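Inactive dihydroorotase-like domain (Chaetomium thermophilum, PDB 5NNL) is a catalytically inactive member of the dihydroorotase-like family, built on a barrel of parallel strands and surrounding helices with an added group of antiparallel strands. Local coordinates at residues I100-L105 and I109-Q114; I78-D83 and E116-A121; D317-A320 and F326-I329. All coordinates share one frame; numbering follows the deposited sequence.

Interactions 1 and 2 are buried and share helix 111-121, their centres about 8 Å apart. In each, a loop that follows one of the parallel strands packs against this helix. Interaction 1 is nested along the chain within the loop that interaction 2 closes, and the two touch where Gln114 meets Ser82. Interaction 3 lies on the opposite side of the chain's centre, about 39 Å from interaction 2 between centres, at the surface and among the antiparallel strands. The chemistry differs accordingly: helix side chains reach loop carbonyls in the first two, weakly from Lys111 and firmly from His118, whereas a backbone bond and a bridging water join the segments of interaction 3.

Interaction 1: residues I100-L105 and I109-Q114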
ATOM      1  N   ILE A 100       9.425   9.097   2.577  1.00 34.73           N
ATOM      2  CA  ILE A 100      10.738   9.612   2.187  1.00 33.80           C
ATOM      3  C   ILE A 100      11.212   8.844   0.967  1.00 36.00           C
ATOM      4  O   ILE A 100      11.788   7.759   1.083  1.00 32.46           O
ATOM      5  CB  ILE A 100      11.754   9.499   3.337  1.00 34.10           C
ATOM      6  CG1 ILE A 100      11.234  10.221   4.580  1.00 32.66           C
ATOM      7  CG2 ILE A 100      13.092  10.085   2.894  1.00 34.91           C
ATOM      8  CD1 ILE A 100      12.158  10.148   5.777  1.00 37.17           C
ATOM      9  N   PRO A 101      11.007   9.376  -0.235  1.00 36.71           N
ATOM     10  CA  PRO A 101      11.690   8.842  -1.410  1.00 37.62           C
ATOM     11  C   PRO A 101      13.004   9.572  -1.637  1.00 41.15           C
ATOM     12  O   PRO A 101      13.161  10.747  -1.305  1.00 41.61           O
ATOM     13  CB  PRO A 101      10.691   9.129  -2.536  1.00 40.88           C
ATOM     14  CG  PRO A 101      10.075  10.463  -2.115  1.00 42.34           C
ATOM     15  CD  PRO A 101      10.124  10.506  -0.591  1.00 39.13           C
ATOM     16  N   PHE A 102      13.967   8.855  -2.211  1.00 41.11           N
ATOM     17  CA  PHE A 102      15.284   9.438  -2.431  1.00 39.93           C
ATOM     18  C   PHE A 102      15.429  10.116  -3.789  1.00 44.10           C
ATOM     19  O   PHE A 102      16.407  10.844  -3.998  1.00 44.18           O
ATOM     20  CB  PHE A 102      16.364   8.368  -2.272  1.00 38.02           C
ATOM     21  CG  PHE A 102      16.830   8.191  -0.858  1.00 34.03           C
ATOM     22  CD1 PHE A 102      18.066   8.669  -0.461  1.00 35.97           C
ATOM     23  CD2 PHE A 102      16.030   7.557   0.077  1.00 36.60           C
ATOM     24  CE1 PHE A 102      18.502   8.510   0.835  1.00 34.81           C
ATOM     25  CE2 PHE A 102      16.459   7.395   1.379  1.00 34.42           C
ATOM     26  CZ  PHE A 102      17.698   7.872   1.760  1.00 35.41           C
ATOM     27  N   ASN A 103      14.485   9.911  -4.708  1.00 42.79           N
ATOM     28  CA  ASN A 103      14.513  10.601  -5.992  1.00 47.96           C
ATOM     29  C   ASN A 103      13.991  12.031  -5.902  1.00 51.03           C
ATOM     30  O   ASN A 103      14.186  12.806  -6.844  1.00 54.62           O
ATOM     31  CB  ASN A 103      13.703   9.813  -7.032  1.00 48.00           C
ATOM     32  CG  ASN A 103      12.254   9.618  -6.622  1.00 50.49           C
ATOM     33  OD1 ASN A 103      11.893   9.846  -5.470  1.00 50.77           O
ATOM     34  ND2 ASN A 103      11.418   9.187  -7.561  1.00 53.49           N
ATOM     35  N   HIS A 104      13.335  12.397  -4.798  1.00 52.35           N
ATOM     36  CA  HIS A 104      12.879  13.767  -4.587  1.00 55.63           C
ATOM     37  C   HIS A 104      13.976  14.686  -4.067  1.00 56.74           C
ATOM     38  O   HIS A 104      13.755  15.899  -3.987  1.00 55.43           O
ATOM     39  CB  HIS A 104      11.713  13.799  -3.589  1.00 53.52           C
ATOM     40  CG  HIS A 104      10.378  13.501  -4.198  1.00 54.88           C
ATOM     41  ND1 HIS A 104      10.136  12.374  -4.954  1.00 57.83           N
ATOM     42  CD2 HIS A 104       9.207  14.179  -4.151  1.00 57.70           C
ATOM     43  CE1 HIS A 104       8.876  12.375  -5.352  1.00 56.11           C
ATOM     44  NE2 HIS A 104       8.291  13.459  -4.878  1.00 56.83           N
ATOM     45  N   LEU A 105      15.139  14.149  -3.716  1.00 53.29           N
ATOM     46  CA  LEU A 105      16.126  14.883  -2.943  1.00 51.67           C
ATOM     47  C   LEU A 105      17.169  15.529  -3.847  1.00 53.97           C
ATOM     48  O   LEU A 105      17.400  15.106  -4.984  1.00 57.47           O
ATOM     49  CB  LEU A 105      16.794  13.956  -1.926  1.00 45.97           C
ATOM     50  CG  LEU A 105      15.808  13.207  -1.024  1.00 48.09           C
ATOM     51  CD1 LEU A 105      16.541  12.412   0.042  1.00 41.98           C
ATOM     52  CD2 LEU A 105      14.815  14.157  -0.379  1.00 45.08           C
ATOM     53  N   ILE A 109      23.663  18.478  -1.931  1.00 50.13           N
ATOM     54  CA  ILE A 109      24.065  18.250  -0.550  1.00 48.13           C
ATOM     55  C   ILE A 109      23.793  16.793  -0.213  1.00 41.60           C
ATOM     56  O   ILE A 109      22.939  16.146  -0.822  1.00 44.71           O
ATOM     57  CB  ILE A 109      23.331  19.231   0.400  1.00 49.58           C
ATOM     58  CG1 ILE A 109      24.230  20.434   0.699  1.00 55.74           C
ATOM     59  CG2 ILE A 109      22.879  18.563   1.706  1.00 45.51           C
ATOM     60  CD1 ILE A 109      23.473  21.674   1.137  1.00 63.28           C
ATOM     61  N   SER A 110      24.549  16.274   0.750  1.00 41.40           N
ATOM     62  CA  SER A 110      24.407  14.884   1.161  1.00 38.62           C
ATOM     63  C   SER A 110      22.945  14.534   1.387  1.00 40.88           C
ATOM     64  O   SER A 110      22.279  15.118   2.248  1.00 40.23           O
ATOM     65  CB  SER A 110      25.204  14.628   2.439  1.00 35.26           C
ATOM     66  OG  SER A 110      25.046  13.281   2.849  1.00 39.42           O
ATOM     67  N   LYS A 111      22.447  13.576   0.607  1.00 37.97           N
ATOM     68  CA  LYS A 111      21.097  13.080   0.822  1.00 38.75           C
ATOM     69  C   LYS A 111      20.929  12.496   2.217  1.00 39.44           C
ATOM     70  O   LYS A 111      19.803  12.438   2.721  1.00 39.51           O
ATOM     71  CB  LYS A 111      20.755  12.043  -0.249  1.00 40.78           C
ATOM     72  CG  LYS A 111      20.893  12.577  -1.678  1.00 43.22           C
ATOM     73  CD  LYS A 111      20.949  11.460  -2.705  1.00 47.27           C
ATOM     74  CE  LYS A 111      19.597  11.222  -3.358  1.00 46.19           C
ATOM     75  NZ  LYS A 111      19.361  12.165  -4.485  1.00 53.22           N
ATOM     76  N   VAL A 112      22.022  12.064   2.852  1.00 38.77           N
ATOM     77  CA  VAL A 112      21.962  11.673   4.259  1.00 37.42           C
ATOM     78  C   VAL A 112      21.541  12.863   5.108  1.00 37.55           C
ATOM     79  O   VAL A 112      20.655  12.759   5.966  1.00 35.71           O
ATOM     80  CB  VAL A 112      23.321  11.116   4.721  1.00 36.22           C
ATOM     81  CG1 VAL A 112      23.259  10.695   6.184  1.00 36.34           C
ATOM     82  CG2 VAL A 112      23.756   9.951   3.852  1.00 32.20           C
ATOM     83  N   THR A 113      22.181  14.014   4.887  1.00 39.18           N
ATOM     84  CA  THR A 113      21.846  15.210   5.654  1.00 37.81           C
ATOM     85  C   THR A 113      20.384  15.588   5.453  1.00 38.03           C
ATOM     86  O   THR A 113      19.661  15.856   6.419  1.00 38.99           O
ATOM     87  CB  THR A 113      22.769  16.366   5.253  1.00 39.83           C
ATOM     88  OG1 THR A 113      24.137  15.966   5.408  1.00 38.59           O
ATOM     89  CG2 THR A 113      22.507  17.601   6.116  1.00 38.82           C
ATOM     90  N   GLN A 114      19.924  15.597   4.198  1.00 39.46           N
ATOM     91  CA  GLN A 114      18.550  16.000   3.916  1.00 39.11           C
ATOM     92  C   GLN A 114      17.555  15.095   4.630  1.00 38.13           C
ATOM     93  O   GLN A 114      16.554  15.571   5.179  1.00 36.73           O
ATOM     94  CB  GLN A 114      18.290  15.985   2.410  1.00 38.54           C
ATOM     95  CG  GLN A 114      19.269  16.804   1.591  1.00 39.77           C
ATOM     96  CD  GLN A 114      19.095  16.591   0.104  1.00 43.32           C
ATOM     97  OE1 GLN A 114      18.006  16.785  -0.437  1.00 43.48           O
ATOM     98  NE2 GLN A 114      20.166  16.173  -0.564  1.00 42.89           N
TER
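The side-chain amide nitrogen of Gln114, whose carboxamide packs on Leu105, is held by two carbonyl oxygens of the chain just before the helix. Gln114 NE2 donates to Ile109 O at 2.8 Å, a weak bond because the N-H points well off the oxygen (128°), and it also donates to Ser106 O. The two bonds should limit the rotation of the amide, and OE1 lies on the loop side, where Gln114 OE1 is 3.4 Å from Leu105 CB. The two side chains run past each other in opposite directions.

Lys111 supplies the other half of the contact. Its chain bends at chi3 (98°) and again at chi4 (84°), bends that place the ammonium group beside the loop carbonyls. Lys111 NZ makes a weak bond to Phe102 O at 3.3 Å and lies 3.6 Å from Leu105 O, so its positive end sits near two carbonyl oxygens. The methylene beside it, Lys111 CE, meets the Phe102 ring at its edge, 4.2 Å from CD1. Backbones are nearest at Leu105 and Lys111, with CA atoms 6.5 Å apart.

The helix begins right after Ser110, its N-cap, where Val112 N makes a weak capping bond to Ser110 OG at 3.3 Å, so Lys111 and Gln114 both belong to its first turn.

The contact lies within the short connection from strand 98-100 to helix 111-121. Phe102 and Leu105 both rest on Val115 of that helix, Phe102 also reaches Asp136 of helix 134-146, and Ile100 is backbone-bonded to Ile129 in the neighbouring strand 128-130.

Interaction 2: residues I78-D83 and E116-A121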
ATOM      1  N   ILE A  78       2.423  12.411   3.613  1.00 34.21           N
ATOM      2  CA  ILE A  78       3.127  13.549   3.036  1.00 36.77           C
ATOM      3  C   ILE A  78       4.526  13.129   2.608  1.00 34.89           C
ATOM      4  O   ILE A  78       5.190  12.345   3.293  1.00 35.89           O
ATOM      5  CB  ILE A  78       3.183  14.731   4.024  1.00 34.53           C
ATOM      6  CG1 ILE A  78       3.811  15.945   3.349  1.00 38.36           C
ATOM      7  CG2 ILE A  78       3.943  14.345   5.297  1.00 36.02           C
ATOM      8  CD1 ILE A  78       3.255  17.271   3.869  1.00 40.79           C
ATOM      9  N   THR A  79       4.972  13.674   1.477  1.00 35.89           N
ATOM     10  CA  THR A  79       6.259  13.342   0.883  1.00 35.76           C
ATOM     11  C   THR A  79       7.354  14.276   1.379  1.00 40.22           C
ATOM     12  O   THR A  79       7.162  15.493   1.463  1.00 40.22           O
ATOM     13  CB  THR A  79       6.183  13.445  -0.639  1.00 38.19           C
ATOM     14  OG1 THR A  79       4.944  12.894  -1.094  1.00 39.77           O
ATOM     15  CG2 THR A  79       7.335  12.710  -1.294  1.00 40.60           C
ATOM     16  N   ALA A  80       8.511  13.699   1.676  1.00 39.77           N
ATOM     17  CA  ALA A  80       9.673  14.487   2.042  1.00 41.81           C
ATOM     18  C   ALA A  80      10.379  14.997   0.792  1.00 43.99           C
ATOM     19  O   ALA A  80      10.386  14.349  -0.257  1.00 42.67           O
ATOM     20  CB  ALA A  80      10.640  13.657   2.887  1.00 37.17           C
ATOM     21  N   THR A  81      10.978  16.178   0.919  1.00 44.59           N
ATOM     22  CA  THR A  81      11.790  16.766  -0.137  1.00 43.78           C
ATOM     23  C   THR A  81      13.039  17.342   0.515  1.00 44.14           C
ATOM     24  O   THR A  81      13.307  17.113   1.699  1.00 41.07           O
ATOM     25  CB  THR A  81      11.020  17.831  -0.934  1.00 50.14           C
ATOM     26  OG1 THR A  81      10.808  18.993  -0.121  1.00 48.84           O
ATOM     27  CG2 THR A  81       9.680  17.294  -1.424  1.00 46.24           C
ATOM     28  N   SER A  82      13.803  18.105  -0.272  1.00 48.55           N
ATOM     29  CA  SER A  82      15.078  18.640   0.197  1.00 48.68           C
ATOM     30  C   SER A  82      14.884  19.734   1.246  1.00 50.36           C
ATOM     31  O   SER A  82      15.670  19.833   2.197  1.00 50.82           O
ATOM     32  CB  SER A  82      15.878  19.180  -0.990  1.00 48.04           C
ATOM     33  OG  SER A  82      15.050  19.432  -2.111  1.00 52.81           O
ATOM     34  N   ASP A  83      13.851  20.565   1.088  1.00 49.84           N
ATOM     35  CA  ASP A  83      13.608  21.707   1.966  1.00 52.60           C
ATOM     36  C   ASP A  83      12.254  21.620   2.668  1.00 54.39           C
ATOM     37  O   ASP A  83      11.713  22.647   3.092  1.00 55.30           O
ATOM     38  CB  ASP A  83      13.703  23.011   1.171  1.00 54.22           C
ATOM     39  CG  ASP A  83      12.997  22.928  -0.168  1.00 55.67           C
ATOM     40  OD1 ASP A  83      13.603  23.320  -1.187  1.00 57.89           O
ATOM     41  OD2 ASP A  83      11.848  22.447  -0.206  1.00 54.82           O
ATOM     42  N   GLU A 116      18.245  13.329   7.322  1.00 36.21           N
ATOM     43  CA  GLU A 116      18.432  13.544   8.755  1.00 40.58           C
ATOM     44  C   GLU A 116      17.569  14.692   9.257  1.00 41.02           C
ATOM     45  O   GLU A 116      17.065  14.641  10.385  1.00 40.67           O
ATOM     46  CB  GLU A 116      19.911  13.812   9.057  1.00 40.63           C
ATOM     47  CG  GLU A 116      20.207  14.342  10.465  1.00 40.73           C
ATOM     48  CD  GLU A 116      19.884  13.345  11.562  1.00 44.24           C
ATOM     49  OE1 GLU A 116      19.647  12.163  11.246  1.00 45.15           O
ATOM     50  OE2 GLU A 116      19.872  13.743  12.747  1.00 46.15           O
ATOM     51  N   ALA A 117      17.389  15.732   8.441  1.00 39.11           N
ATOM     52  CA  ALA A 117      16.576  16.871   8.854  1.00 40.22           C
ATOM     53  C   ALA A 117      15.156  16.431   9.189  1.00 41.36           C
ATOM     54  O   ALA A 117      14.615  16.784  10.243  1.00 42.42           O
ATOM     55  CB  ALA A 117      16.577  17.936   7.755  1.00 38.96           C
ATOM     56  N   HIS A 118      14.543  15.635   8.307  1.00 43.27           N
ATOM     57  CA  HIS A 118      13.202  15.124   8.577  1.00 38.42           C
ATOM     58  C   HIS A 118      13.183  14.259   9.831  1.00 41.14           C
ATOM     59  O   HIS A 118      12.268  14.369  10.655  1.00 41.12           O
ATOM     60  CB  HIS A 118      12.695  14.335   7.370  1.00 39.61           C
ATOM     61  CG  HIS A 118      12.535  15.161   6.133  1.00 39.26           C
ATOM     62  ND1 HIS A 118      11.350  15.781   5.798  1.00 41.18           N
ATOM     63  CD2 HIS A 118      13.409  15.467   5.145  1.00 39.90           C
ATOM     64  CE1 HIS A 118      11.502  16.433   4.659  1.00 43.68           C
ATOM     65  NE2 HIS A 118      12.743  16.258   4.241  1.00 39.48           N
ATOM     66  N   PHE A 119      14.186  13.391   9.996  1.00 40.33           N
ATOM     67  CA  PHE A 119      14.272  12.590  11.213  1.00 39.86           C
ATOM     68  C   PHE A 119      14.354  13.463  12.462  1.00 42.43           C
ATOM     69  O   PHE A 119      13.882  13.060  13.532  1.00 42.71           O
ATOM     70  CB  PHE A 119      15.478  11.654  11.145  1.00 43.13           C
ATOM     71  CG  PHE A 119      15.173  10.322  10.535  1.00 37.36           C
ATOM     72  CD1 PHE A 119      15.027  10.189   9.167  1.00 36.91           C
ATOM     73  CD2 PHE A 119      15.038   9.202  11.331  1.00 41.27           C
ATOM     74  CE1 PHE A 119      14.749   8.966   8.605  1.00 37.75           C
ATOM     75  CE2 PHE A 119      14.761   7.975  10.778  1.00 40.24           C
ATOM     76  CZ  PHE A 119      14.616   7.852   9.411  1.00 38.30           C
ATOM     77  N   ASP A 120      14.956  14.651  12.349  1.00 44.36           N
ATOM     78  CA  ASP A 120      15.006  15.590  13.468  1.00 44.28           C
ATOM     79  C   ASP A 120      13.689  16.335  13.670  1.00 46.18           C
ATOM     80  O   ASP A 120      13.339  16.667  14.809  1.00 46.43           O
ATOM     81  CB  ASP A 120      16.132  16.603  13.251  1.00 44.81           C
ATOM     82  CG  ASP A 120      17.498  15.954  13.193  1.00 47.15           C
ATOM     83  OD1 ASP A 120      17.688  14.903  13.840  1.00 50.97           O
ATOM     84  OD2 ASP A 120      18.384  16.495  12.502  1.00 49.95           O
ATOM     85  N   ALA A 121      12.954  16.614  12.592  1.00 44.30           N
ATOM     86  CA  ALA A 121      11.754  17.440  12.648  1.00 40.99           C
ATOM     87  C   ALA A 121      10.464  16.637  12.776  1.00 43.44           C
ATOM     88  O   ALA A 121       9.424  17.214  13.109  1.00 44.05           O
ATOM     89  CB  ALA A 121      11.673  18.316  11.394  1.00 42.21           C
TER
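A buried histidine contact, with a hydrogen bond at the ring edge and a CH-pi contact over one face, joins the loop leaving strand 73-79 to helix 111-121. The imidazole of His118 meets Ala80 and Thr81 in these two ways at once. At its edge, His118 NE2 donates to Thr81 O at 2.7 Å; the bond is nearly straight (161°), with the oxygen close to the ring plane and the nitrogen in the carbonyl plane. Over one face, Ala80 CB lies 3.6 Å from the centroid of the His118 ring and 18° off its normal. The methyl is offset toward the rim, and its closest ring atom is His118 CE1 at 3.4 Å.

With CG beside the backbone N and anti to the carbonyl carbon (chi1 -63°), His118 sends its ring out from the helix to the loop, spanning a CA separation of 7.5 Å from Ala80. Edge bond and face contact together should fix the ring's rotation. Thr81 takes part through its carbonyl, while its hydroxyl is bonded to Asn84.

Around this contact, His118 also packs on Leu98 of strand 98-100 and on Ala85 and Ile88 of helix 85-89, while Ala80 is backbone-bonded to Phe99 and touches Ile100.

Interaction 3: residues D317-A320 and F326-I329; sequences DQVA and FQPI
Strand 318-322 turns back into strand 325-326 in an antiparallel pairing near the C-terminal end of the modelled chain, and this contact, centred on Ala320 and Gln327, carries the pairing just past the second strand. The backbones come closest here, with the CA atoms of Ala320 and Gln327 5.1 Å apart. Gln327 N donates to Ala320 O at 3.1 Å with a fairly straight N-H (159°), although the donor stands 54° above the carbonyl plane. The same oxygen receives a second donor: a water gives one hydrogen to Ala320 O at 3.2 Å and the other, weakly, to Gln327 O at 3.3 Å. It therefore bridges two carbonyls on facing segments.

Beyond Gln327 the chain leaves strand geometry. Pro328 is the centre of an inverse gamma turn, which brings Ile329 round so that its side chain points back at strand 318-322. There CG1 takes the position between the backbone N and the carbonyl carbon (chi1 57°), and the two branches touch different parts of the strand. Ile329 CD1 reaches Gln318 CB at 3.5 Å and Ala320 CB at 4.2 Å, whereas Ile329 CG2 lies 3.7 Å from Val319 O. That carbonyl also meets the base of the glutamine side chain, with Gln327 CB 3.3 Å from Val319 O. Past this point Gln327 bends at chi2 and leads away, its NE2 donating to Val325 O.

The strand's other neighbour is 305-315, where Ala320 is backbone-bonded to Val313. Ala320 and Phe326 both touch Ile35 of helix 26-37, and the Phe326 ring meets Tyr71 edge-to-face.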
ATOM      1  N   ASP A 317     -22.100  -0.157   9.713  1.00 39.46           N
ATOM      2  CA  ASP A 317     -23.460  -0.650   9.921  1.00 46.19           C
ATOM      3  C   ASP A 317     -24.232  -0.850   8.622  1.00 43.20           C
ATOM      4  O   ASP A 317     -25.465  -0.918   8.640  1.00 41.83           O
ATOM      5  CB  ASP A 317     -24.248   0.274  10.862  1.00 48.31           C
ATOM      6  CG  ASP A 317     -24.290  -0.249  12.282  1.00 55.01           C
ATOM      7  OD1 ASP A 317     -24.671  -1.426  12.466  1.00 53.87           O
ATOM      8  OD2 ASP A 317     -23.933   0.511  13.211  1.00 59.07           O
ATOM      9  N   GLN A 318     -23.539  -0.970   7.489  1.00 39.28           N
ATOM     10  CA  GLN A 318     -24.195  -1.200   6.211  1.00 37.46           C
ATOM     11  C   GLN A 318     -23.436  -2.269   5.438  1.00 36.35           C
ATOM     12  O   GLN A 318     -22.259  -2.536   5.695  1.00 34.91           O
ATOM     13  CB  GLN A 318     -24.286   0.091   5.387  1.00 37.09           C
ATOM     14  CG  GLN A 318     -25.051   1.214   6.083  1.00 38.68           C
ATOM     15  CD  GLN A 318     -26.543   0.933   6.180  1.00 41.76           C
ATOM     16  OE1 GLN A 318     -27.055   0.018   5.532  1.00 38.26           O
ATOM     17  NE2 GLN A 318     -27.250   1.722   6.992  1.00 40.84           N
ATOM     18  N   VAL A 319     -24.132  -2.886   4.488  1.00 35.71           N
ATOM     19  CA  VAL A 319     -23.532  -3.867   3.594  1.00 31.98           C
ATOM     20  C   VAL A 319     -22.944  -3.106   2.410  1.00 33.24           C
ATOM     21  O   VAL A 319     -23.677  -2.591   1.561  1.00 33.31           O
ATOM     22  CB  VAL A 319     -24.552  -4.917   3.142  1.00 32.81           C
ATOM     23  CG1 VAL A 319     -23.991  -5.772   2.010  1.00 34.97           C
ATOM     24  CG2 VAL A 319     -24.941  -5.795   4.319  1.00 31.92           C
ATOM     25  N   ALA A 320     -21.618  -3.034   2.358  1.00 30.98           N
ATOM     26  CA  ALA A 320     -20.926  -2.254   1.346  1.00 30.90           C
ATOM     27  C   ALA A 320     -20.606  -3.043   0.085  1.00 32.71           C
ATOM     28  O   ALA A 320     -20.202  -2.438  -0.912  1.00 33.05           O
ATOM     29  CB  ALA A 320     -19.627  -1.684   1.927  1.00 31.82           C
ATOM     30  N   PHE A 326     -19.836  -3.548  -5.522  1.00 32.68           N
ATOM     31  CA  PHE A 326     -20.064  -2.345  -4.735  1.00 32.96           C
ATOM     32  C   PHE A 326     -21.557  -2.090  -4.559  1.00 35.82           C
ATOM     33  O   PHE A 326     -22.333  -2.189  -5.514  1.00 36.23           O
ATOM     34  CB  PHE A 326     -19.397  -1.159  -5.434  1.00 34.51           C
ATOM     35  CG  PHE A 326     -19.571   0.149  -4.726  1.00 34.50           C
ATOM     36  CD1 PHE A 326     -18.943   0.388  -3.520  1.00 34.75           C
ATOM     37  CD2 PHE A 326     -20.344   1.151  -5.284  1.00 35.53           C
ATOM     38  CE1 PHE A 326     -19.095   1.595  -2.872  1.00 38.57           C
ATOM     39  CE2 PHE A 326     -20.500   2.360  -4.646  1.00 37.24           C
ATOM     40  CZ  PHE A 326     -19.875   2.586  -3.438  1.00 39.70           C
ATOM     41  N   GLN A 327     -21.958  -1.777  -3.325  1.00 32.62           N
ATOM     42  CA  GLN A 327     -23.344  -1.449  -3.023  1.00 34.39           C
ATOM     43  C   GLN A 327     -23.485   0.058  -2.874  1.00 37.43           C
ATOM     44  O   GLN A 327     -22.863   0.637  -1.969  1.00 37.74           O
ATOM     45  CB  GLN A 327     -23.799  -2.151  -1.750  1.00 34.02           C
ATOM     46  CG  GLN A 327     -23.834  -3.671  -1.855  1.00 35.47           C
ATOM     47  CD  GLN A 327     -24.836  -4.164  -2.881  1.00 33.84           C
ATOM     48  OE1 GLN A 327     -26.044  -4.134  -2.650  1.00 31.06           O
ATOM     49  NE2 GLN A 327     -24.338  -4.619  -4.022  1.00 33.92           N
ATOM     50  N   PRO A 328     -24.275   0.739  -3.719  1.00 38.42           N
ATOM     51  CA  PRO A 328     -24.366   2.206  -3.635  1.00 40.80           C
ATOM     52  C   PRO A 328     -25.020   2.733  -2.366  1.00 41.33           C
ATOM     53  O   PRO A 328     -26.085   3.356  -2.431  1.00 48.12           O
ATOM     54  CB  PRO A 328     -25.204   2.572  -4.870  1.00 40.91           C
ATOM     55  CG  PRO A 328     -25.053   1.440  -5.791  1.00 42.09           C
ATOM     56  CD  PRO A 328     -24.930   0.224  -4.934  1.00 39.02           C
ATOM     57  N   ILE A 329     -24.391   2.522  -1.214  1.00 42.29           N
ATOM     58  CA  ILE A 329     -24.905   3.037   0.054  1.00 41.27           C
ATOM     59  C   ILE A 329     -24.356   4.442   0.281  1.00 44.49           C
ATOM     60  O   ILE A 329     -23.480   4.891  -0.473  1.00 45.82           O
ATOM     61  CB  ILE A 329     -24.540   2.112   1.226  1.00 39.99           C
ATOM     62  CG1 ILE A 329     -23.020   1.925   1.319  1.00 41.22           C
ATOM     63  CG2 ILE A 329     -25.235   0.772   1.070  1.00 41.18           C
ATOM     64  CD1 ILE A 329     -22.554   1.300   2.624  1.00 38.24           C
TER
HETATM   65  O   HOH W   1     -20.058   0.668  -0.184  1.00 33.95           O